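Local coordinates for protein YrdA (Escherichia coli, PDB 3TIS), which probably binds zinc as a trimeric member of the gamma-class carbonic anhydrase family, built on a left-handed parallel beta-helix, at residues S109-G114 with S127-N132; D29-D34 with V48-I53; R17-D22 with K169-Y174. The protein carries 1 engineered substitution. All coordinates share one frame; numbering follows the deposited sequence.

Contact 1: residues S109-G114 with S127-N132; sequences SILLDG and SLVPQN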
ATOM      1  N   SER B 109       5.794  -7.250  -0.663  1.00 10.30           N
ATOM      2  CA  SER B 109       6.251  -8.005   0.494  1.00  8.92           C
ATOM      3  C   SER B 109       6.251  -7.168   1.758  1.00  8.35           C
ATOM      4  O   SER B 109       6.240  -5.929   1.709  1.00  6.44           O
ATOM      5  CB  SER B 109       7.652  -8.564   0.252  1.00  8.50           C
ATOM      6  OG  SER B 109       7.603  -9.631  -0.676  1.00 12.73           O
ATOM      7  N   ILE B 110       6.256  -7.859   2.890  1.00  6.99           N
ATOM      8  CA  ILE B 110       6.264  -7.217   4.196  1.00  7.43           C
ATOM      9  C   ILE B 110       7.360  -7.856   5.029  1.00  7.72           C
ATOM     10  O   ILE B 110       7.341  -9.062   5.262  1.00  7.89           O
ATOM     11  CB  ILE B 110       4.930  -7.426   4.939  1.00 10.01           C
ATOM     12  CG1 ILE B 110       3.775  -6.830   4.133  1.00  9.12           C
ATOM     13  CG2 ILE B 110       5.002  -6.791   6.326  1.00  8.15           C
ATOM     14  CD1 ILE B 110       2.419  -7.144   4.709  1.00  9.84           C
ATOM     15  N   LEU B 111       8.318  -7.050   5.465  1.00  6.91           N
ATOM     16  CA  LEU B 111       9.409  -7.548   6.290  1.00  8.33           C
ATOM     17  C   LEU B 111       9.246  -6.920   7.660  1.00  9.39           C
ATOM     18  O   LEU B 111       9.276  -5.699   7.798  1.00 10.18           O
ATOM     19  CB  LEU B 111      10.771  -7.176   5.686  1.00  6.05           C
ATOM     20  CG  LEU B 111      11.344  -8.143   4.638  1.00  5.16           C
ATOM     21  CD1 LEU B 111      10.395  -8.247   3.455  1.00  4.22           C
ATOM     22  CD2 LEU B 111      12.720  -7.662   4.190  1.00  2.04           C
ATOM     23  N   LEU B 112       9.063  -7.762   8.671  1.00 11.18           N
ATOM     24  CA  LEU B 112       8.864  -7.279  10.027  1.00 10.83           C
ATOM     25  C   LEU B 112      10.144  -7.114  10.848  1.00 13.51           C
ATOM     26  O   LEU B 112      11.238  -7.513  10.438  1.00 12.32           O
ATOM     27  CB  LEU B 112       7.881  -8.196  10.753  1.00  9.41           C
ATOM     28  CG  LEU B 112       6.520  -8.314  10.059  1.00 11.50           C
ATOM     29  CD1 LEU B 112       5.646  -9.320  10.792  1.00  7.56           C
ATOM     30  CD2 LEU B 112       5.841  -6.948  10.004  1.00  9.90           C
ATOM     31  N   ASP B 113       9.973  -6.521  12.022  1.00 15.14           N
ATOM     32  CA  ASP B 113      11.048  -6.224  12.952  1.00 17.07           C
ATOM     33  C   ASP B 113      11.949  -7.393  13.331  1.00 17.87           C
ATOM     34  O   ASP B 113      11.478  -8.505  13.593  1.00 17.16           O
ATOM     35  CB  ASP B 113      10.434  -5.612  14.212  1.00 18.07           C
ATOM     36  CG  ASP B 113       9.488  -4.472  13.889  1.00 20.10           C
ATOM     37  OD1 ASP B 113       9.943  -3.312  13.807  1.00 21.78           O
ATOM     38  OD2 ASP B 113       8.288  -4.742  13.688  1.00 25.48           O
ATOM     39  N   GLY B 114      13.252  -7.124  13.359  1.00 15.74           N
ATOM     40  CA  GLY B 114      14.213  -8.141  13.735  1.00 16.27           C
ATOM     41  C   GLY B 114      14.628  -9.063  12.612  1.00 18.69           C
ATOM     42  O   GLY B 114      15.576  -9.839  12.759  1.00 22.26           O
ATOM     43  N   SER B 127       5.393 -11.569  -0.358  1.00 14.81           N
ATOM     44  CA  SER B 127       5.867 -12.420   0.735  1.00 15.16           C
ATOM     45  C   SER B 127       5.774 -11.731   2.098  1.00 14.36           C
ATOM     46  O   SER B 127       5.659 -10.509   2.186  1.00 13.40           O
ATOM     47  CB  SER B 127       7.322 -12.844   0.494  1.00 13.97           C
ATOM     48  OG  SER B 127       7.465 -13.532  -0.736  1.00 15.90           O
ATOM     49  N   LEU B 128       5.831 -12.533   3.155  1.00 12.88           N
ATOM     50  CA  LEU B 128       5.784 -12.026   4.519  1.00 15.15           C
ATOM     51  C   LEU B 128       6.970 -12.617   5.276  1.00 14.13           C
ATOM     52  O   LEU B 128       7.092 -13.834   5.408  1.00 13.28           O
ATOM     53  CB  LEU B 128       4.460 -12.429   5.200  1.00 15.98           C
ATOM     54  CG  LEU B 128       4.134 -11.990   6.640  1.00 18.69           C
ATOM     55  CD1 LEU B 128       5.073 -12.664   7.630  1.00 18.53           C
ATOM     56  CD2 LEU B 128       4.229 -10.476   6.760  1.00 18.67           C
ATOM     57  N   VAL B 129       7.852 -11.747   5.754  1.00 14.86           N
ATOM     58  CA  VAL B 129       9.012 -12.186   6.510  1.00 15.78           C
ATOM     59  C   VAL B 129       8.734 -11.914   7.984  1.00 17.01           C
ATOM     60  O   VAL B 129       8.665 -10.763   8.412  1.00 17.11           O
ATOM     61  CB  VAL B 129      10.285 -11.443   6.063  1.00 16.13           C
ATOM     62  CG1 VAL B 129      11.462 -11.850   6.930  1.00 17.56           C
ATOM     63  CG2 VAL B 129      10.590 -11.778   4.622  1.00 16.71           C
ATOM     64  N   PRO B 130       8.552 -12.985   8.776  1.00 18.10           N
ATOM     65  CA  PRO B 130       8.270 -12.944  10.215  1.00 18.69           C
ATOM     66  C   PRO B 130       9.346 -12.208  11.006  1.00 21.08           C
ATOM     67  O   PRO B 130      10.489 -12.078  10.551  1.00 21.03           O
ATOM     68  CB  PRO B 130       8.211 -14.419  10.597  1.00 18.46           C
ATOM     69  CG  PRO B 130       7.813 -15.095   9.336  1.00 19.57           C
ATOM     70  CD  PRO B 130       8.640 -14.379   8.312  1.00 18.70           C
ATOM     71  N   GLN B 131       8.982 -11.741  12.195  1.00 21.42           N
ATOM     72  CA  GLN B 131       9.923 -11.026  13.045  1.00 21.73           C
ATOM     73  C   GLN B 131      11.091 -11.935  13.381  1.00 23.06           C
ATOM     74  O   GLN B 131      10.920 -13.148  13.522  1.00 23.66           O
ATOM     75  CB  GLN B 131       9.255 -10.588  14.343  1.00 21.90           C
ATOM     76  CG  GLN B 131       8.005  -9.757  14.162  1.00 26.18           C
ATOM     77  CD  GLN B 131       7.556  -9.127  15.464  1.00 28.98           C
ATOM     78  OE1 GLN B 131       7.502  -9.793  16.497  1.00 31.64           O
ATOM     79  NE2 GLN B 131       7.227  -7.841  15.422  1.00 28.42           N
ATOM     80  N   ASN B 132      12.271 -11.336  13.505  1.00 22.56           N
ATOM     81  CA  ASN B 132      13.490 -12.059  13.842  1.00 23.72           C
ATOM     82  C   ASN B 132      13.801 -13.210  12.896  1.00 23.31           C
ATOM     83  O   ASN B 132      14.555 -14.111  13.244  1.00 21.63           O
ATOM     84  CB  ASN B 132      13.406 -12.590  15.274  1.00 24.94           C
ATOM     85  CG  ASN B 132      13.105 -11.499  16.281  1.00 28.59           C
ATOM     86  OD1 ASN B 132      13.859 -10.531  16.412  1.00 32.23           O
ATOM     87  ND2 ASN B 132      11.997 -11.645  17.000  1.00 27.77           N
TER
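Four backbone hydrogen bonds join Ile-110, Leu-112 and Asp-113 to Ser-127, Val-129 and Asn-132 in parallel register. Ile-110 gives its N-H to Ser-127 O and receives that of Val-129 on its own carbonyl, N to O 2.8 Å and almost straight at 176°. Leu-112 N then reaches Val-129 O. Beyond the paired strands the regular alternation ends, and one further backbone bond, Asn-132 N to Asp-113 O at 2.9 Å, ties the loops together.

At the other end a side chain takes over the acceptor role. Ser-109 OG, turned beside its own backbone N, accepts the N-H of Ser-127 over 3.0 Å, in a bent geometry. The Ser-127 hydroxyl has its main partner elsewhere, on the carbonyl of Gly-124.

Apolar contacts lie on both faces. Leu-111 and Val-129 share one, with Leu-111 CG against Val-129 CG2 at 3.7 Å. On the other, Leu-128 holds CG trans to its N (chi1 -178°), which carries CD2 across to Ile-110 CB at 3.6 Å. Farther on, Leu-112 CB meets the aliphatic CG of Gln-131 at 3.8 Å.

Among the polar groups, the carboxylate of Asp-113 and the amide of Gln-131 run side by side with planes 87° apart, without a hydrogen bond. Asp-113 OD1 is instead bound to His-95 ND1 and Thr-68 OG1, and its side chain lies about 6 Å from a zinc ion, an arrangement consistent with a second-shell role beside the metal.

These are successive rungs of one parallel sheet of the beta-helix. Strand 93-95 flanks 110-111 on its far side, Val-146 of strand 146-151 touches Ser-127 and Val-129, and Gly-108 and Met-107 of a second subunit pack on Ile-110 and Leu-112.

Contact 2: residues D29-D34 with V48-I53; sequences DVRLAD and VHYVQI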
ATOM      1  N   ASP B  29      15.690  11.013  11.154  1.00 19.91           N
ATOM      2  CA  ASP B  29      17.009  10.410  11.000  1.00 19.71           C
ATOM      3  C   ASP B  29      17.062   9.397   9.867  1.00 19.59           C
ATOM      4  O   ASP B  29      17.104   8.184  10.107  1.00 19.20           O
ATOM      5  CB  ASP B  29      17.410   9.730  12.311  1.00 21.64           C
ATOM      6  CG  ASP B  29      18.909   9.545  12.444  1.00 23.99           C
ATOM      7  OD1 ASP B  29      19.625   9.616  11.418  1.00 26.95           O
ATOM      8  OD2 ASP B  29      19.370   9.317  13.582  1.00 23.76           O
ATOM      9  N   VAL B  30      17.066   9.895   8.635  1.00 18.60           N
ATOM     10  CA  VAL B  30      17.123   9.030   7.466  1.00 18.10           C
ATOM     11  C   VAL B  30      18.373   9.346   6.650  1.00 19.03           C
ATOM     12  O   VAL B  30      18.582  10.481   6.227  1.00 21.03           O
ATOM     13  CB  VAL B  30      15.868   9.211   6.587  1.00 19.09           C
ATOM     14  CG1 VAL B  30      15.945   8.304   5.367  1.00 15.80           C
ATOM     15  CG2 VAL B  30      14.626   8.900   7.403  1.00 16.35           C
ATOM     16  N   ARG B  31      19.205   8.335   6.436  1.00 18.76           N
ATOM     17  CA  ARG B  31      20.441   8.504   5.683  1.00 19.74           C
ATOM     18  C   ARG B  31      20.384   7.822   4.320  1.00 18.99           C
ATOM     19  O   ARG B  31      20.231   6.602   4.228  1.00 18.78           O
ATOM     20  CB  ARG B  31      21.611   7.935   6.494  1.00 20.61           C
ATOM     21  CG  ARG B  31      21.639   8.437   7.929  1.00 21.65           C
ATOM     22  CD  ARG B  31      21.872   7.308   8.923  1.00 23.07           C
ATOM     23  NE  ARG B  31      21.506   7.711  10.279  1.00 25.26           N
ATOM     24  CZ  ARG B  31      21.797   7.017  11.375  1.00 26.22           C
ATOM     25  NH1 ARG B  31      22.465   5.873  11.285  1.00 27.20           N
ATOM     26  NH2 ARG B  31      21.425   7.475  12.564  1.00 25.71           N
ATOM     27  N   LEU B  32      20.515   8.608   3.261  1.00 16.96           N
ATOM     28  CA  LEU B  32      20.490   8.057   1.917  1.00 19.36           C
ATOM     29  C   LEU B  32      21.873   8.194   1.293  1.00 20.97           C
ATOM     30  O   LEU B  32      22.338   9.306   1.046  1.00 23.03           O
ATOM     31  CB  LEU B  32      19.457   8.794   1.056  1.00 17.90           C
ATOM     32  CG  LEU B  32      18.032   8.870   1.609  1.00 16.62           C
ATOM     33  CD1 LEU B  32      17.124   9.519   0.587  1.00 16.20           C
ATOM     34  CD2 LEU B  32      17.535   7.474   1.934  1.00 19.46           C
ATOM     35  N   ALA B  33      22.533   7.064   1.048  1.00 22.17           N
ATOM     36  CA  ALA B  33      23.865   7.068   0.443  1.00 21.46           C
ATOM     37  C   ALA B  33      23.764   7.467  -1.025  1.00 21.20           C
ATOM     38  O   ALA B  33      22.669   7.595  -1.565  1.00 19.73           O
ATOM     39  CB  ALA B  33      24.508   5.691   0.571  1.00 20.39           C
ATOM     40  N   ASP B  34      24.909   7.654  -1.673  1.00 22.55           N
ATOM     41  CA  ASP B  34      24.911   8.059  -3.070  1.00 23.09           C
ATOM     42  C   ASP B  34      24.088   7.146  -3.963  1.00 23.44           C
ATOM     43  O   ASP B  34      23.945   5.953  -3.701  1.00 23.61           O
ATOM     44  CB  ASP B  34      26.336   8.109  -3.631  1.00 25.11           C
ATOM     45  CG  ASP B  34      27.261   8.992  -2.824  1.00 25.01           C
ATOM     46  OD1 ASP B  34      26.805  10.045  -2.335  1.00 26.70           O
ATOM     47  OD2 ASP B  34      28.451   8.634  -2.693  1.00 26.42           O
ATOM     48  N   VAL B  48      11.316   7.510  15.574  1.00 21.70           N
ATOM     49  CA  VAL B  48      11.629   6.890  16.859  1.00 21.12           C
ATOM     50  C   VAL B  48      12.929   6.086  16.800  1.00 20.16           C
ATOM     51  O   VAL B  48      13.387   5.543  17.803  1.00 22.29           O
ATOM     52  CB  VAL B  48      10.463   5.988  17.350  1.00 21.22           C
ATOM     53  CG1 VAL B  48       9.240   6.846  17.637  1.00 19.98           C
ATOM     54  CG2 VAL B  48      10.135   4.933  16.310  1.00 20.31           C
ATOM     55  N   HIS B  49      13.520   6.018  15.616  1.00 18.58           N
ATOM     56  CA  HIS B  49      14.785   5.318  15.422  1.00 18.55           C
ATOM     57  C   HIS B  49      15.296   5.689  14.036  1.00 17.67           C
ATOM     58  O   HIS B  49      14.563   6.272  13.243  1.00 16.95           O
ATOM     59  CB  HIS B  49      14.603   3.803  15.543  1.00 19.25           C
ATOM     60  CG  HIS B  49      15.672   3.138  16.351  1.00 19.83           C
ATOM     61  ND1 HIS B  49      17.015   3.287  16.075  1.00 21.22           N
ATOM     62  CD2 HIS B  49      15.601   2.349  17.449  1.00 21.24           C
ATOM     63  CE1 HIS B  49      17.724   2.623  16.970  1.00 19.83           C
ATOM     64  NE2 HIS B  49      16.890   2.044  17.815  1.00 20.75           N
ATOM     65  N   TYR B  50      16.540   5.352  13.732  1.00 15.97           N
ATOM     66  CA  TYR B  50      17.109   5.720  12.441  1.00 15.63           C
ATOM     67  C   TYR B  50      16.843   4.752  11.293  1.00 15.74           C
ATOM     68  O   TYR B  50      16.491   3.589  11.503  1.00 13.44           O
ATOM     69  CB  TYR B  50      18.625   5.930  12.591  1.00 17.35           C
ATOM     70  CG  TYR B  50      19.431   4.662  12.835  1.00 20.01           C
ATOM     71  CD1 TYR B  50      19.789   3.822  11.775  1.00 19.88           C
ATOM     72  CD2 TYR B  50      19.819   4.295  14.125  1.00 20.76           C
ATOM     73  CE1 TYR B  50      20.515   2.648  11.995  1.00 21.59           C
ATOM     74  CE2 TYR B  50      20.546   3.119  14.356  1.00 21.77           C
ATOM     75  CZ  TYR B  50      20.888   2.302  13.286  1.00 22.49           C
ATOM     76  OH  TYR B  50      21.588   1.135  13.505  1.00 23.17           O
ATOM     77  N   VAL B  51      17.006   5.261  10.073  1.00 15.60           N
ATOM     78  CA  VAL B  51      16.845   4.472   8.855  1.00 14.12           C
ATOM     79  C   VAL B  51      18.062   4.758   7.987  1.00 14.04           C
ATOM     80  O   VAL B  51      18.261   5.887   7.536  1.00 12.51           O
ATOM     81  CB  VAL B  51      15.582   4.858   8.067  1.00 13.21           C
ATOM     82  CG1 VAL B  51      15.584   4.150   6.707  1.00 12.39           C
ATOM     83  CG2 VAL B  51      14.344   4.471   8.851  1.00 13.06           C
ATOM     84  N   GLN B  52      18.877   3.730   7.768  1.00 14.68           N
ATOM     85  CA  GLN B  52      20.091   3.862   6.975  1.00 15.62           C
ATOM     86  C   GLN B  52      19.965   3.056   5.699  1.00 14.76           C
ATOM     87  O   GLN B  52      19.688   1.856   5.729  1.00 13.77           O
ATOM     88  CB  GLN B  52      21.298   3.393   7.785  1.00 17.14           C
ATOM     89  CG  GLN B  52      22.625   3.456   7.056  1.00 18.89           C
ATOM     90  CD  GLN B  52      23.784   3.067   7.959  1.00 21.76           C
ATOM     91  OE1 GLN B  52      24.181   3.832   8.841  1.00 24.77           O
ATOM     92  NE2 GLN B  52      24.317   1.866   7.758  1.00 20.68           N
ATOM     93  N   ILE B  53      20.187   3.734   4.579  1.00 13.97           N
ATOM     94  CA  ILE B  53      20.064   3.121   3.274  1.00 14.93           C
ATOM     95  C   ILE B  53      21.356   3.217   2.485  1.00 16.84           C
ATOM     96  O   ILE B  53      21.896   4.305   2.292  1.00 19.08           O
ATOM     97  CB  ILE B  53      18.918   3.788   2.492  1.00 13.36           C
ATOM     98  CG1 ILE B  53      17.608   3.611   3.273  1.00  9.82           C
ATOM     99  CG2 ILE B  53      18.829   3.215   1.092  1.00 10.83           C
ATOM    100  CD1 ILE B  53      16.368   4.112   2.541  1.00  7.67           C
TER
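The guanidinium of Arg-31 lies flat on the ring of Tyr-50, a cation-pi stack with planes 11° apart and centres 4.2 Å apart. The overlap is offset: NH1 rides over the ring near its rim, 3.4 Å from Tyr-50 CD1, while NH2 sits closer to the root of the side chain, 3.2 Å from Tyr-50 CB. Tyr-50 reaches this place with CG between its backbone N and carbonyl carbon (chi1 70°), and the arginine chain bends at chi2 (134°) to bring its flat end across to the neighbouring strand.

Asp-29, two residues earlier in the same segment, fixes the rotation of that group. Its OD1 forms a salt bridge with Arg-31 NE at 2.9 Å, lying near the guanidinium plane although NE meets OD1 from above the carboxylate; a weak bond joins NH2 to OD2. The carboxylate also runs alongside Tyr-50, with OD2 3.6 Å from Tyr-50 CB. Gln-52 OE1 approaches the guanidinium edge near NH1 without bonding to it.

On the opposite face of the sheet, Leu-32 and Ile-53 lie side by side, CD2 to CD1 3.6 Å, and Val-30 pairs with Val-51. Backbone bonds alternate along these parallel strands: Val-51 N to Asp-29 O, Arg-31 N to Val-51 O (2.8 Å), Ile-53 N to Arg-31 O and Ala-33 N to Ile-53 O.

The two faces therefore differ in chemistry. Aliphatic side chains fill the inside of the coil, where Ile-44 meets both valines, whereas the outer face carries a carboxylate-guanidinium-aromatic cluster in which the positive charge is probably balanced by Asp-29 and further stabilised by the tyrosine ring.

Contact 3: residues R17-D22 with K169-Y174; sequences RVMIDD and KWKDEY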
ATOM      1  N   ARG B  17      23.695  12.535  -6.184  1.00 21.43           N
ATOM      2  CA  ARG B  17      22.825  11.979  -7.212  1.00 21.26           C
ATOM      3  C   ARG B  17      21.618  11.224  -6.629  1.00 21.15           C
ATOM      4  O   ARG B  17      21.114  10.263  -7.222  1.00 20.76           O
ATOM      5  CB  ARG B  17      23.637  11.066  -8.141  1.00 21.87           C
ATOM      6  CG  ARG B  17      24.791  11.783  -8.844  1.00 23.68           C
ATOM      7  CD  ARG B  17      25.544  10.872  -9.805  1.00 23.63           C
ATOM      8  NE  ARG B  17      26.153   9.724  -9.134  1.00 27.92           N
ATOM      9  CZ  ARG B  17      27.176   9.801  -8.287  1.00 30.24           C
ATOM     10  NH1 ARG B  17      27.720  10.977  -7.997  1.00 31.44           N
ATOM     11  NH2 ARG B  17      27.656   8.699  -7.723  1.00 28.73           N
ATOM     12  N   VAL B  18      21.156  11.677  -5.468  1.00 17.95           N
ATOM     13  CA  VAL B  18      20.014  11.062  -4.815  1.00 16.54           C
ATOM     14  C   VAL B  18      18.720  11.636  -5.370  1.00 17.28           C
ATOM     15  O   VAL B  18      18.580  12.853  -5.489  1.00 17.41           O
ATOM     16  CB  VAL B  18      20.036  11.321  -3.293  1.00 16.22           C
ATOM     17  CG1 VAL B  18      18.716  10.903  -2.675  1.00 13.79           C
ATOM     18  CG2 VAL B  18      21.194  10.564  -2.646  1.00 17.16           C
ATOM     19  N   MET B  19      17.779  10.764  -5.714  1.00 17.08           N
ATOM     20  CA  MET B  19      16.485  11.218  -6.214  1.00 18.55           C
ATOM     21  C   MET B  19      15.390  10.938  -5.186  1.00 19.43           C
ATOM     22  O   MET B  19      15.362   9.875  -4.564  1.00 19.38           O
ATOM     23  CB  MET B  19      16.093  10.513  -7.513  1.00 16.70           C
ATOM     24  CG  MET B  19      14.639  10.811  -7.898  1.00 19.44           C
ATOM     25  SD  MET B  19      13.903   9.731  -9.138  1.00 20.57           S
ATOM     26  CE  MET B  19      13.376   8.330  -8.109  1.00 18.84           C
ATOM     27  N   ILE B  20      14.496  11.902  -5.012  1.00 19.43           N
ATOM     28  CA  ILE B  20      13.368  11.758  -4.099  1.00 18.55           C
ATOM     29  C   ILE B  20      12.180  12.448  -4.759  1.00 18.06           C
ATOM     30  O   ILE B  20      12.106  13.677  -4.786  1.00 18.48           O
ATOM     31  CB  ILE B  20      13.643  12.422  -2.736  1.00 19.01           C
ATOM     32  CG1 ILE B  20      14.905  11.835  -2.110  1.00 17.36           C
ATOM     33  CG2 ILE B  20      12.464  12.186  -1.801  1.00 17.81           C
ATOM     34  CD1 ILE B  20      15.342  12.542  -0.853  1.00 15.55           C
ATOM     35  N   ASP B  21      11.267  11.657  -5.314  1.00 18.80           N
ATOM     36  CA  ASP B  21      10.088  12.202  -5.982  1.00 17.95           C
ATOM     37  C   ASP B  21       9.406  13.208  -5.073  1.00 16.39           C
ATOM     38  O   ASP B  21       9.372  13.024  -3.861  1.00 15.67           O
ATOM     39  CB  ASP B  21       9.091  11.093  -6.315  1.00 18.05           C
ATOM     40  CG  ASP B  21       8.021  11.559  -7.281  1.00 19.37           C
ATOM     41  OD1 ASP B  21       8.314  11.624  -8.490  1.00 22.16           O
ATOM     42  OD2 ASP B  21       6.900  11.880  -6.840  1.00 18.41           O
ATOM     43  N   ASP B  22       8.851  14.263  -5.652  1.00 18.27           N
ATOM     44  CA  ASP B  22       8.179  15.285  -4.852  1.00 20.52           C
ATOM     45  C   ASP B  22       6.924  14.803  -4.126  1.00 18.83           C
ATOM     46  O   ASP B  22       6.465  15.462  -3.196  1.00 18.46           O
ATOM     47  CB  ASP B  22       7.831  16.498  -5.721  1.00 25.87           C
ATOM     48  CG  ASP B  22       9.052  17.344  -6.050  1.00 33.19           C
ATOM     49  OD1 ASP B  22       9.747  17.781  -5.101  1.00 37.53           O
ATOM     50  OD2 ASP B  22       9.321  17.576  -7.250  1.00 36.10           O
ATOM     51  N   LYS B 169      20.087   4.123 -13.249  1.00 19.63           N
ATOM     52  CA  LYS B 169      19.943   4.763 -14.548  1.00 21.75           C
ATOM     53  C   LYS B 169      18.582   5.427 -14.703  1.00 22.03           C
ATOM     54  O   LYS B 169      18.494   6.583 -15.129  1.00 22.24           O
ATOM     55  CB  LYS B 169      20.129   3.733 -15.667  1.00 22.50           C
ATOM     56  CG  LYS B 169      21.554   3.234 -15.843  1.00 27.66           C
ATOM     57  CD  LYS B 169      21.609   2.030 -16.784  1.00 33.79           C
ATOM     58  CE  LYS B 169      20.983   2.326 -18.146  1.00 35.60           C
ATOM     59  NZ  LYS B 169      20.960   1.116 -19.026  1.00 38.13           N
ATOM     60  N   TRP B 170      17.522   4.696 -14.375  1.00 22.99           N
ATOM     61  CA  TRP B 170      16.180   5.243 -14.490  1.00 23.29           C
ATOM     62  C   TRP B 170      16.063   6.438 -13.561  1.00 24.67           C
ATOM     63  O   TRP B 170      15.381   7.417 -13.870  1.00 26.16           O
ATOM     64  CB  TRP B 170      15.131   4.173 -14.163  1.00 24.62           C
ATOM     65  CG  TRP B 170      15.088   3.087 -15.201  1.00 25.86           C
ATOM     66  CD1 TRP B 170      15.294   3.236 -16.540  1.00 28.19           C
ATOM     67  CD2 TRP B 170      14.832   1.692 -14.990  1.00 27.89           C
ATOM     68  NE1 TRP B 170      15.189   2.025 -17.177  1.00 29.99           N
ATOM     69  CE2 TRP B 170      14.905   1.059 -16.250  1.00 28.98           C
ATOM     70  CE3 TRP B 170      14.548   0.913 -13.861  1.00 29.91           C
ATOM     71  CZ2 TRP B 170      14.706  -0.316 -16.415  1.00 30.96           C
ATOM     72  CZ3 TRP B 170      14.348  -0.460 -14.026  1.00 29.96           C
ATOM     73  CH2 TRP B 170      14.429  -1.057 -15.292  1.00 30.70           C
ATOM     74  N   LYS B 171      16.748   6.361 -12.428  1.00 24.67           N
ATOM     75  CA  LYS B 171      16.749   7.449 -11.463  1.00 23.94           C
ATOM     76  C   LYS B 171      17.371   8.680 -12.113  1.00 22.69           C
ATOM     77  O   LYS B 171      16.810   9.772 -12.060  1.00 23.24           O
ATOM     78  CB  LYS B 171      17.561   7.054 -10.231  1.00 25.11           C
ATOM     79  CG  LYS B 171      17.842   8.206  -9.299  1.00 27.75           C
ATOM     80  CD  LYS B 171      19.190   8.044  -8.635  1.00 29.09           C
ATOM     81  CE  LYS B 171      20.310   8.081  -9.665  1.00 30.55           C
ATOM     82  NZ  LYS B 171      21.655   7.966  -9.033  1.00 28.56           N
ATOM     83  N   ASP B 172      18.536   8.496 -12.726  1.00 22.84           N
ATOM     84  CA  ASP B 172      19.242   9.593 -13.387  1.00 24.13           C
ATOM     85  C   ASP B 172      18.451  10.225 -14.527  1.00 24.23           C
ATOM     86  O   ASP B 172      18.531  11.431 -14.746  1.00 23.80           O
ATOM     87  CB  ASP B 172      20.601   9.124 -13.921  1.00 24.48           C
ATOM     88  CG  ASP B 172      21.605   8.868 -12.814  1.00 25.14           C
ATOM     89  OD1 ASP B 172      21.618   9.653 -11.840  1.00 24.03           O
ATOM     90  OD2 ASP B 172      22.388   7.897 -12.925  1.00 26.30           O
ATOM     91  N   GLU B 173      17.695   9.420 -15.262  1.00 24.89           N
ATOM     92  CA  GLU B 173      16.909   9.966 -16.353  1.00 26.23           C
ATOM     93  C   GLU B 173      15.899  10.987 -15.849  1.00 27.96           C
ATOM     94  O   GLU B 173      15.607  11.961 -16.540  1.00 26.81           O
ATOM     95  CB  GLU B 173      16.195   8.853 -17.118  1.00 27.55           C
ATOM     96  CG  GLU B 173      17.069   8.213 -18.181  1.00 33.50           C
ATOM     97  CD  GLU B 173      16.295   7.306 -19.115  1.00 35.66           C
ATOM     98  OE1 GLU B 173      15.858   6.222 -18.673  1.00 36.25           O
ATOM     99  OE2 GLU B 173      16.118   7.683 -20.294  1.00 38.56           O
ATOM    100  N   TYR B 174      15.371  10.771 -14.646  1.00 30.49           N
ATOM    101  CA  TYR B 174      14.398  11.701 -14.076  1.00 34.96           C
ATOM    102  C   TYR B 174      15.060  12.950 -13.509  1.00 35.83           C
ATOM    103  O   TYR B 174      14.479  14.036 -13.545  1.00 36.79           O
ATOM    104  CB  TYR B 174      13.548  11.023 -12.992  1.00 37.08           C
ATOM    105  CG  TYR B 174      12.469  10.116 -13.549  1.00 39.35           C
ATOM    106  CD1 TYR B 174      12.756   8.802 -13.921  1.00 39.90           C
ATOM    107  CD2 TYR B 174      11.171  10.588 -13.747  1.00 39.58           C
ATOM    108  CE1 TYR B 174      11.775   7.980 -14.474  1.00 41.28           C
ATOM    109  CE2 TYR B 174      10.185   9.774 -14.303  1.00 41.68           C
ATOM    110  CZ  TYR B 174      10.496   8.472 -14.664  1.00 42.03           C
ATOM    111  OH  TYR B 174       9.529   7.664 -15.219  1.00 44.57           O
TER
HETATM  112  O   HOH W   1      24.752   7.889 -11.489  1.00 25.89           O
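Lys-171 meets Arg-17 and Met-19 through different parts of one side chain. Its NZ donates to the carbonyl oxygen of Arg-17 at 3.0 Å, arriving 17° from the carbonyl plane, while farther back its CG presses on Met-19 CB at 3.4 Å, tight for two carbons. Bends at chi2 and chi3 (-146° and 64°) fold the lysine chain past the methionine and turn the ammonium to the backbone oxygen.

Met-19 also reaches onward. With CG trans to the backbone N, it extends toward the helix, where SD lies 4.1 Å from Tyr-174 CB, about one helical turn after Lys-171.

Around this first shell the charges are shared. Lys-171 NZ forms a salt bridge with Asp-172 OD1 at 3.3 Å on its own helix and another with Asp-35 OD1, which also binds Arg-17 NE. A water bridges the same two segments, giving a hydrogen bond to Asp-172 OD2 at 2.8 Å and receiving a weak one from Arg-17 NE. The two cationic groups can thus lie near each other, their charges probably offset by the carboxylates of Asp-35 and Asp-172.

Farther out, Trp-39 meets the Tyr-174 ring edge-to-face and also touches Met-19. Tyr-174 OH bonds to Asp-47 of a third subunit, and Glu-173 forms a salt bridge with Arg-8 of that subunit, so the helix faces both its own coil and a neighbour.

Such packing of a C-terminal helix alongside a left-handed parallel beta-helix is characteristic of trimeric gamma-class carbonic anhydrase relatives; here the helix returns to an early strand of the coil.

Overall arrangement
From the N terminus, the chain enters contact 3 at 17-22, a segment whose partner arrives only with the C-terminal helix. Contact 2 closes first, when 48-53 comes back beside 29-34 after one turn of the coil. Contact 1 follows in series, joining 109-114 to 127-132 by a later turn; its centre is about 19 Å from that of contact 2. Both nest inside the long loop that 169-174 finally closes. Contacts 2 and 3 touch, Leu-32 packing on Val-18 and Ile-20, whereas contacts 1 and 3 lie on opposite sides of the chain's centre. Contacts 1 and 2 thus each join successive rungs, in two different sheets, and contact 3 ties the helix to the coil's early part.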